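Local coordinates for protein BIM1 (Saccharomyces cerevisiae, PDB 2QJX) that binds microtubules at their plus ends as a member of the EB1 family, the piece here being its calponin-homology domain, at residues Trp18-Leu23 with Ala38-Ile42; Leu50-Lys56 with Thr67-Ile71. All coordinates share one frame; numbering follows the deposited sequence.

Contact 1: Trp18-Leu23 with Ala38-Ile42; sequences WLNGLL and AYCQI
Trp18 meets Ile42 at an oblique angle, its CZ3 lying 4.2 Å from Ile42 CD1, while Leu22 CD2 of its own helix sits 3.4 Å above the plane of the indole, offset toward the rim. Two residues of helix 95-112 also meet this ring: Trp109 packs edge-to-face with it and Lys106 makes a cation-pi contact. Next to the indole, Leu19 and Ile42 cross at about a right angle, with Leu19 CD1 3.7 Å from Ile42 CD1. Ile42 owes this reach to its CG1 branch, anti to the carbonyl carbon (chi1 -71°), which carries CD1 toward both Trp18 and Leu19. The two helices belong to the all-helical calponin-homology fold; their short segments cross at 60° with axes 11.3 Å apart, a spacing filled mainly by side chains. Leu23 supplies the other end of the seam. Its CD2 packs 3.5 Å from Gln41 CG as the two side chains slide past each other in opposite directions, and its CD1 lies 3.8 Å from Ala38 O. The buried amide of Gln41 is satisfied elsewhere: OE1 accepts from Arg124, which also bonds Leu23 O, and NE2 donates to Pro120 O and is hydrogen-bonded to Tyr118 OH. Shortening Gln41 to an alanine is likely to take the CG contact from Leu23 CD2 and deprive Arg124 of one of its two acceptors here.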
loop_
_atom_site.group_PDB
_atom_site.type_symbol
_atom_site.label_atom_id
_atom_site.label_comp_id
_atom_site.label_asym_id
_atom_site.label_seq_id
_atom_site.Cartn_x
_atom_site.Cartn_y
_atom_site.Cartn_z
ATOM N N TRP A 18 -1.633 -12.789 -2.642
ATOM C CA TRP A 18 -1.399 -12.473 -1.233
ATOM C C TRP A 18 -2.060 -11.151 -0.876
ATOM O O TRP A 18 -2.786 -11.061 0.106
ATOM C CB TRP A 18 0.101 -12.360 -0.948
ATOM C CG TRP A 18 0.412 -11.775 0.412
ATOM C CD1 TRP A 18 0.303 -12.401 1.624
ATOM C CD2 TRP A 18 0.866 -10.443 0.688
ATOM N NE1 TRP A 18 0.665 -11.542 2.635
ATOM C CE2 TRP A 18 1.014 -10.334 2.090
ATOM C CE3 TRP A 18 1.162 -9.330 -0.111
ATOM C CZ2 TRP A 18 1.449 -9.155 2.710
ATOM C CZ3 TRP A 18 1.593 -8.158 0.505
ATOM C CH2 TRP A 18 1.732 -8.084 1.905
ATOM N N LEU A 19 -1.795 -10.124 -1.682
ATOM C CA LEU A 19 -2.353 -8.795 -1.447
ATOM C C LEU A 19 -3.876 -8.771 -1.482
ATOM O O LEU A 19 -4.518 -8.146 -0.633
ATOM C CB LEU A 19 -1.812 -7.811 -2.490
ATOM C CG LEU A 19 -2.266 -6.357 -2.352
ATOM C CD1 LEU A 19 -1.697 -5.771 -1.075
ATOM C CD2 LEU A 19 -1.797 -5.559 -3.566
ATOM N N ASN A 20 -4.459 -9.437 -2.474
ATOM C CA ASN A 20 -5.908 -9.459 -2.600
ATOM C C ASN A 20 -6.577 -10.100 -1.395
ATOM O O ASN A 20 -7.629 -9.644 -0.957
ATOM C CB ASN A 20 -6.337 -10.189 -3.880
ATOM C CG ASN A 20 -6.138 -9.346 -5.129
ATOM O OD1 ASN A 20 -6.149 -8.113 -5.072
ATOM N ND2 ASN A 20 -5.976 -10.009 -6.270
ATOM N N GLY A 21 -5.970 -11.155 -0.862
ATOM C CA GLY A 21 -6.543 -11.815 0.297
ATOM C C GLY A 21 -6.354 -10.973 1.548
ATOM O O GLY A 21 -7.257 -10.858 2.376
ATOM N N LEU A 22 -5.176 -10.370 1.669
ATOM C CA LEU A 22 -4.843 -9.539 2.820
ATOM C C LEU A 22 -5.763 -8.336 2.976
ATOM O O LEU A 22 -6.255 -8.064 4.069
ATOM C CB LEU A 22 -3.400 -9.039 2.706
ATOM C CG LEU A 22 -2.906 -8.127 3.834
ATOM C CD1 LEU A 22 -2.743 -8.930 5.115
ATOM C CD2 LEU A 22 -1.583 -7.496 3.443
ATOM N N LEU A 23 -5.991 -7.612 1.884
ATOM C CA LEU A 23 -6.819 -6.411 1.945
ATOM C C LEU A 23 -8.196 -6.527 1.302
ATOM O O LEU A 23 -8.907 -5.530 1.167
ATOM C CB LEU A 23 -6.062 -5.242 1.307
ATOM C CG LEU A 23 -4.727 -4.889 1.968
ATOM C CD1 LEU A 23 -4.097 -3.707 1.263
ATOM C CD2 LEU A 23 -4.955 -4.576 3.441
ATOM N N ALA A 38 -3.076 0.852 -1.889
ATOM C CA ALA A 38 -2.796 -0.429 -1.247
ATOM C C ALA A 38 -1.563 -0.343 -0.350
ATOM O O ALA A 38 -1.547 -0.909 0.744
ATOM C CB ALA A 38 -2.604 -1.522 -2.305
ATOM N N TYR A 39 -0.528 0.357 -0.811
ATOM C CA TYR A 39 0.694 0.508 -0.021
ATOM C C TYR A 39 0.361 1.142 1.327
ATOM O O TYR A 39 0.841 0.697 2.374
ATOM C CB TYR A 39 1.704 1.390 -0.764
ATOM C CG TYR A 39 2.207 0.807 -2.067
ATOM C CD1 TYR A 39 2.715 1.636 -3.067
ATOM C CD2 TYR A 39 2.175 -0.568 -2.303
ATOM C CE1 TYR A 39 3.172 1.112 -4.275
ATOM C CE2 TYR A 39 2.636 -1.105 -3.505
ATOM C CZ TYR A 39 3.129 -0.259 -4.487
ATOM O OH TYR A 39 3.566 -0.782 -5.685
ATOM N N CYS A 40 -0.454 2.192 1.294
ATOM C CA CYS A 40 -0.855 2.872 2.518
ATOM C C CYS A 40 -1.552 1.910 3.463
ATOM O O CYS A 40 -1.244 1.878 4.651
ATOM C CB CYS A 40 -1.819 4.025 2.218
ATOM S SG CYS A 40 -1.041 5.511 1.566
ATOM N N GLN A 41 -2.504 1.137 2.945
ATOM C CA GLN A 41 -3.226 0.223 3.817
ATOM C C GLN A 41 -2.395 -0.939 4.331
ATOM O O GLN A 41 -2.685 -1.476 5.399
ATOM C CB GLN A 41 -4.507 -0.297 3.161
ATOM C CG GLN A 41 -5.318 -1.149 4.138
ATOM C CD GLN A 41 -6.789 -1.202 3.824
ATOM O OE1 GLN A 41 -7.187 -1.263 2.662
ATOM N NE2 GLN A 41 -7.613 -1.200 4.866
ATOM N N ILE A 42 -1.372 -1.350 3.589
ATOM C CA ILE A 42 -0.528 -2.424 4.098
ATOM C C ILE A 42 0.140 -1.853 5.349
ATOM O O ILE A 42 0.236 -2.519 6.383
ATOM C CB ILE A 42 0.562 -2.843 3.095
ATOM C CG1 ILE A 42 -0.078 -3.581 1.919
ATOM C CG2 ILE A 42 1.580 -3.751 3.778
ATOM C CD1 ILE A 42 0.918 -4.057 0.889
#

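Contact 2: Leu50-Lys56 with Thr67-Ile71; sequences LPMNRVK and TNYKI
Asn68 grips the backbone of Lys56 with both ends of its amide. Lys56 N donates to Asn68 OD1 over 2.8 Å, in the carbonyl plane and on a lone pair, with an N-H...O angle of 148°. In return Asn68 ND2 donates to Lys56 O over 3.1 Å; this donor stands 43° out of the acceptor's carbonyl plane, although the bond itself is fairly straight at 157°. Such a pair fixes the rotation of the amide and ties the loop to the helix. Val55 CG1 lies 3.6 Å from Asn68 OD1, the two side chains crossing at about a right angle.

One helical turn on, Ile71 forms the apolar half. Its CG2, anti to the backbone N, packs 3.7 Å from Pro51 CG and 3.8 Å from Leu50 CD1, whereas the CG1 branch carries CD1 roughly at right angles to this, to 3.8 Å from Val55 CG2 and 3.6 Å from Arg54 O.

Behind this shell the loop is shaped by an inverse gamma turn centred on Pro51 and a 3-10 segment at 52-54, and Pro51 CB lies 3.4 Å above the centre of the Arg54 guanidinium. Asn68 ND2 has a second acceptor in Thr35 O, while Leu50 N bonds Asp44 OD1 of helix 37-47. The contact thus folds the connection between helices 37-47 and 62-78 back onto the second of them, with Asn68 also touching Ala37 at the start of the first.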
loop_
_atom_site.group_PDB
_atom_site.type_symbol
_atom_site.label_atom_id
_atom_site.label_comp_id
_atom_site.label_asym_id
_atom_site.label_seq_id
_atom_site.Cartn_x
_atom_site.Cartn_y
_atom_site.Cartn_z
ATOM N N LEU A 50 -2.581 5.209 10.144
ATOM C CA LEU A 50 -2.667 5.882 8.854
ATOM C C LEU A 50 -4.015 6.594 8.745
ATOM O O LEU A 50 -5.022 6.112 9.261
ATOM C CB LEU A 50 -2.554 4.867 7.713
ATOM C CG LEU A 50 -1.191 4.311 7.295
ATOM C CD1 LEU A 50 -0.457 5.376 6.500
ATOM C CD2 LEU A 50 -0.388 3.864 8.515
ATOM N N PRO A 51 -4.043 7.763 8.088
ATOM C CA PRO A 51 -5.278 8.535 7.909
ATOM C C PRO A 51 -6.058 7.921 6.748
ATOM O O PRO A 51 -6.170 8.504 5.672
ATOM C CB PRO A 51 -4.761 9.929 7.600
ATOM C CG PRO A 51 -3.497 9.654 6.853
ATOM C CD PRO A 51 -2.868 8.544 7.657
HETATM N N MSE A 52 -6.589 6.727 6.983
HETATM C CA MSE A 52 -7.319 5.998 5.960
HETATM C C MSE A 52 -8.443 6.771 5.284
HETATM O O MSE A 52 -8.642 6.624 4.082
HETATM C CB MSE A 52 -7.851 4.683 6.534
HETATM C CG MSE A 52 -6.749 3.670 6.870
HETATM SE SE MSE A 52 -5.610 3.179 5.353
HETATM C CE MSE A 52 -6.950 2.300 4.264
ATOM N N ASN A 53 -9.168 7.596 6.039
ATOM C CA ASN A 53 -10.262 8.359 5.449
ATOM C C ASN A 53 -9.761 9.303 4.364
ATOM O O ASN A 53 -10.513 9.694 3.473
ATOM C CB ASN A 53 -10.981 9.212 6.500
ATOM C CG ASN A 53 -11.631 8.395 7.589
ATOM O OD1 ASN A 53 -11.890 7.204 7.430
ATOM N ND2 ASN A 53 -11.924 9.047 8.708
ATOM N N ARG A 54 -8.487 9.672 4.444
ATOM C CA ARG A 54 -7.921 10.617 3.486
ATOM C C ARG A 54 -7.146 9.970 2.345
ATOM O O ARG A 54 -6.701 10.645 1.407
ATOM C CB ARG A 54 -7.066 11.638 4.248
ATOM C CG ARG A 54 -7.917 12.563 5.125
ATOM C CD ARG A 54 -7.078 13.343 6.124
ATOM N NE ARG A 54 -7.198 12.786 7.469
ATOM C CZ ARG A 54 -6.246 12.858 8.397
ATOM N NH1 ARG A 54 -5.100 13.466 8.128
ATOM N NH2 ARG A 54 -6.436 12.311 9.590
ATOM N N VAL A 55 -6.996 8.655 2.427
ATOM C CA VAL A 55 -6.326 7.902 1.380
ATOM C C VAL A 55 -7.366 7.738 0.278
ATOM O O VAL A 55 -8.493 7.322 0.548
ATOM C CB VAL A 55 -5.899 6.504 1.882
ATOM C CG1 VAL A 55 -5.390 5.654 0.716
ATOM C CG2 VAL A 55 -4.822 6.647 2.944
ATOM N N LYS A 56 -7.008 8.100 -0.949
ATOM C CA LYS A 56 -7.923 7.964 -2.078
ATOM C C LYS A 56 -7.780 6.521 -2.524
ATOM O O LYS A 56 -6.998 6.198 -3.424
ATOM C CB LYS A 56 -7.529 8.921 -3.206
ATOM C CG LYS A 56 -7.509 10.387 -2.783
ATOM C CD LYS A 56 -8.864 10.820 -2.243
ATOM C CE LYS A 56 -8.804 12.189 -1.591
ATOM N NZ LYS A 56 -10.082 12.524 -0.897
ATOM N N THR A 67 -1.355 12.253 -3.346
ATOM C CA THR A 67 -1.792 12.386 -1.961
ATOM C C THR A 67 -1.529 11.088 -1.209
ATOM O O THR A 67 -1.101 11.103 -0.053
ATOM C CB THR A 67 -3.298 12.715 -1.879
ATOM O OG1 THR A 67 -3.510 14.068 -2.296
ATOM C CG2 THR A 67 -3.819 12.540 -0.456
ATOM N N ASN A 68 -1.784 9.961 -1.866
ATOM C CA ASN A 68 -1.553 8.674 -1.226
ATOM C C ASN A 68 -0.081 8.509 -0.905
ATOM O O ASN A 68 0.282 8.048 0.176
ATOM C CB ASN A 68 -2.020 7.529 -2.126
ATOM C CG ASN A 68 -3.513 7.552 -2.355
ATOM O OD1 ASN A 68 -4.257 8.149 -1.576
ATOM N ND2 ASN A 68 -3.965 6.887 -3.412
ATOM N N TYR A 69 0.776 8.898 -1.839
ATOM C CA TYR A 69 2.205 8.776 -1.611
ATOM C C TYR A 69 2.723 9.720 -0.528
ATOM O O TYR A 69 3.659 9.385 0.195
ATOM C CB TYR A 69 2.968 8.965 -2.924
ATOM C CG TYR A 69 2.921 7.727 -3.782
ATOM C CD1 TYR A 69 2.135 7.671 -4.934
ATOM C CD2 TYR A 69 3.618 6.581 -3.404
ATOM C CE1 TYR A 69 2.043 6.498 -5.681
ATOM C CE2 TYR A 69 3.533 5.408 -4.142
ATOM C CZ TYR A 69 2.745 5.371 -5.275
ATOM O OH TYR A 69 2.651 4.198 -5.986
ATOM N N LYS A 70 2.121 10.893 -0.392
ATOM C CA LYS A 70 2.566 11.802 0.653
ATOM C C LYS A 70 2.160 11.221 2.010
ATOM O O LYS A 70 2.880 11.363 3.002
ATOM C CB LYS A 70 1.983 13.198 0.421
ATOM C CG LYS A 70 2.648 13.870 -0.777
ATOM C CD LYS A 70 2.207 15.304 -1.011
ATOM C CE LYS A 70 3.015 15.914 -2.158
ATOM N NZ LYS A 70 2.524 17.259 -2.572
ATOM N N ILE A 71 1.019 10.543 2.040
ATOM C CA ILE A 71 0.545 9.899 3.264
ATOM C C ILE A 71 1.483 8.737 3.580
ATOM O O ILE A 71 1.845 8.525 4.738
ATOM C CB ILE A 71 -0.903 9.368 3.095
ATOM C CG1 ILE A 71 -1.889 10.540 3.105
ATOM C CG2 ILE A 71 -1.241 8.376 4.219
ATOM C CD1 ILE A 71 -3.322 10.170 2.684
#

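How the contacts relate
Contact 1 closes before contact 2 opens along the chain, and their centres lie about 14 Å apart within the same calponin-homology domain. Helix 37-47 joins them: one side of it packs on 18-23, while Cys40 turns away from that segment, bringing its SG to 3.2 Å from Asn68 O. Beside it, Cys40 O lies 3.6 Å from Leu50 CG, and Tyr39 CE1 comes to 3.6 Å from Tyr69 OH. Gln41 links the two as well, its CD 3.5 Å from CE of selenomethionine Met52. The C-terminal segment that supplies Arg124 to contact 1 also reaches contact 2, where Arg127 bonds Met52 O and Val55 O.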